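Local coordinates for protein beta-Lactamase/D-Alanine Carboxypeptidase (Pseudomonas syringae pv. tomato, PDB 5EVI) that probably hydrolyses the amide bond of beta-lactam antibiotics to give substituted beta-amino acids, as a class C beta-lactamase conferring antibiotic resistance, at residues D[262-266]-D[299-304]. Residues are numbered along the deposited sequence; the frame is centred on the assembly and turned at random.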
loop_
_atom_site.group_PDB
_atom_site.type_symbol
_atom_site.label_atom_id
_atom_site.label_comp_id
_atom_site.label_asym_id
_atom_site.label_seq_id
_atom_site.Cartn_x
_atom_site.Cartn_y
_atom_site.Cartn_z
ATOM N N GLY D 262 7.859 1.323 -13.166
ATOM C CA GLY D 262 6.890 0.440 -13.796
ATOM C C GLY D 262 7.571 -0.764 -14.405
ATOM O O GLY D 262 8.393 -0.628 -15.337
ATOM N N TYR D 263 7.223 -1.942 -13.909
ATOM C CA TYR D 263 7.883 -3.186 -14.350
ATOM C C TYR D 263 7.043 -3.975 -15.354
ATOM O O TYR D 263 7.600 -4.596 -16.252
ATOM C CB TYR D 263 8.192 -4.057 -13.147
ATOM C CG TYR D 263 9.286 -3.574 -12.246
ATOM C CD1 TYR D 263 10.624 -3.827 -12.542
ATOM C CD2 TYR D 263 8.989 -2.910 -11.047
ATOM C CE1 TYR D 263 11.636 -3.403 -11.687
ATOM C CE2 TYR D 263 9.985 -2.491 -10.180
ATOM C CZ TYR D 263 11.307 -2.731 -10.506
ATOM O OH TYR D 263 12.305 -2.337 -9.670
ATOM N N PHE D 264 5.712 -3.965 -15.207
ATOM C CA PHE D 264 4.830 -4.737 -16.107
ATOM C C PHE D 264 3.577 -3.965 -16.546
ATOM O O PHE D 264 3.061 -3.122 -15.806
ATOM C CB PHE D 264 4.413 -6.039 -15.412
ATOM C CG PHE D 264 5.567 -6.891 -14.985
ATOM C CD1 PHE D 264 6.145 -7.798 -15.879
ATOM C CD2 PHE D 264 6.076 -6.807 -13.705
ATOM C CE1 PHE D 264 7.219 -8.582 -15.500
ATOM C CE2 PHE D 264 7.151 -7.591 -13.313
ATOM C CZ PHE D 264 7.722 -8.486 -14.211
ATOM N N LYS D 265 3.105 -4.251 -17.762
ATOM C CA LYS D 265 1.762 -3.857 -18.197
ATOM C C LYS D 265 0.840 -5.036 -17.895
ATOM O O LYS D 265 1.152 -6.169 -18.295
ATOM C CB LYS D 265 1.731 -3.528 -19.700
ATOM C CG LYS D 265 2.216 -2.124 -20.065
ATOM C CD LYS D 265 1.062 -1.165 -20.352
ATOM C CE LYS D 265 1.371 0.271 -19.971
ATOM N NZ LYS D 265 2.675 0.813 -20.426
ATOM N N VAL D 266 -0.264 -4.774 -17.186
ATOM C CA VAL D 266 -1.239 -5.818 -16.766
ATOM C C VAL D 266 -2.630 -5.291 -17.093
ATOM O O VAL D 266 -3.221 -4.564 -16.299
ATOM C CB VAL D 266 -1.129 -6.154 -15.254
ATOM C CG1 VAL D 266 -2.025 -7.337 -14.888
ATOM C CG2 VAL D 266 0.310 -6.476 -14.871
ATOM N N GLN D 299 -3.604 -12.808 -14.049
ATOM C CA GLN D 299 -3.725 -12.128 -15.344
ATOM C C GLN D 299 -2.440 -12.329 -16.114
ATOM O O GLN D 299 -1.397 -12.567 -15.515
ATOM C CB GLN D 299 -3.904 -10.612 -15.172
ATOM C CG GLN D 299 -5.335 -10.132 -14.986
ATOM C CD GLN D 299 -5.834 -10.318 -13.578
ATOM O OE1 GLN D 299 -6.922 -10.856 -13.358
ATOM N NE2 GLN D 299 -5.036 -9.878 -12.604
ATOM N N LYS D 300 -2.523 -12.205 -17.437
ATOM C CA LYS D 300 -1.338 -12.108 -18.278
ATOM C C LYS D 300 -0.653 -10.759 -18.033
ATOM O O LYS D 300 -1.318 -9.743 -17.813
ATOM C CB LYS D 300 -1.710 -12.236 -19.755
ATOM C CG LYS D 300 -0.517 -12.115 -20.690
ATOM C CD LYS D 300 -0.710 -12.896 -21.988
ATOM C CE LYS D 300 0.600 -13.040 -22.743
ATOM N NZ LYS D 300 1.326 -11.743 -22.898
ATOM N N ALA D 301 0.675 -10.768 -18.067
ATOM C CA ALA D 301 1.473 -9.555 -17.928
ATOM C C ALA D 301 2.554 -9.522 -19.001
ATOM O O ALA D 301 2.940 -10.562 -19.534
ATOM C CB ALA D 301 2.106 -9.486 -16.545
ATOM N N ASP D 302 3.030 -8.314 -19.298
ATOM C CA ASP D 302 4.075 -8.079 -20.298
ATOM C C ASP D 302 5.182 -7.227 -19.683
ATOM O O ASP D 302 4.919 -6.126 -19.199
ATOM C CB ASP D 302 3.488 -7.360 -21.510
ATOM C CG ASP D 302 2.346 -8.125 -22.152
ATOM O OD1 ASP D 302 2.423 -9.368 -22.245
ATOM O OD2 ASP D 302 1.369 -7.480 -22.573
ATOM N N ALA D 303 6.412 -7.729 -19.712
ATOM C CA ALA D 303 7.551 -7.019 -19.120
ATOM C C ALA D 303 7.873 -5.726 -19.870
ATOM O O ALA D 303 7.971 -5.723 -21.093
ATOM C CB ALA D 303 8.778 -7.920 -19.079
ATOM N N ILE D 304 8.023 -4.635 -19.121
ATOM C CA ILE D 304 8.497 -3.372 -19.669
ATOM C C ILE D 304 10.016 -3.390 -19.487
ATOM O O ILE D 304 10.508 -3.332 -18.355
ATOM C CB ILE D 304 7.868 -2.153 -18.955
ATOM C CG1 ILE D 304 6.333 -2.264 -18.918
ATOM C CG2 ILE D 304 8.281 -0.860 -19.655
ATOM C CD1 ILE D 304 5.665 -1.314 -17.944
HETATM O O HOH W 1 10.267 -5.363 -16.239
#
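With CG1 of Ile304 anti to its carbonyl carbon (chi1 -52°) and the chain extended beyond it, the branch lies over the 262-266 backbone, and Ile304 CD1 comes to 3.7 Å from Phe264 C and 4.1 Å from Lys265 CG. Phe264, also with CG anti to its carbonyl carbon (chi1 -57°), carries its ring to the other face, beside Ala303; Phe264 CD1 stands 3.6 Å from Ala303 CA, and Ala301 CB packs beside Phe264 CB. Val266 CG2 meets Ala301 CB, and the Val266 side chain crosses that of Gln299 at about a right angle, CG1 3.8 Å from Gln299 CB. Lys265 and Asp302 form an antiparallel hydrogen-bonded pair, Lys265 N to Asp302 O and Asp302 N to Lys265 O both 3.0 Å and both in the acceptor's carbonyl plane. The third backbone bond, Ile304 N to Tyr263 O at 2.9 Å, is nearly straight at hydrogen, yet its donor lies 34° out of the Tyr263 carbonyl plane. Tyr263 O also accepts from a water shared with Ile304 O, while Tyr263 and Phe264 form a classic beta bulge opposite Gln271 of the next strand. Chemically the faces differ: Phe264 packs against alanines on one, whereas the other carries exposed Lys265 and Asp302, the latter salt-bridged to Lys300.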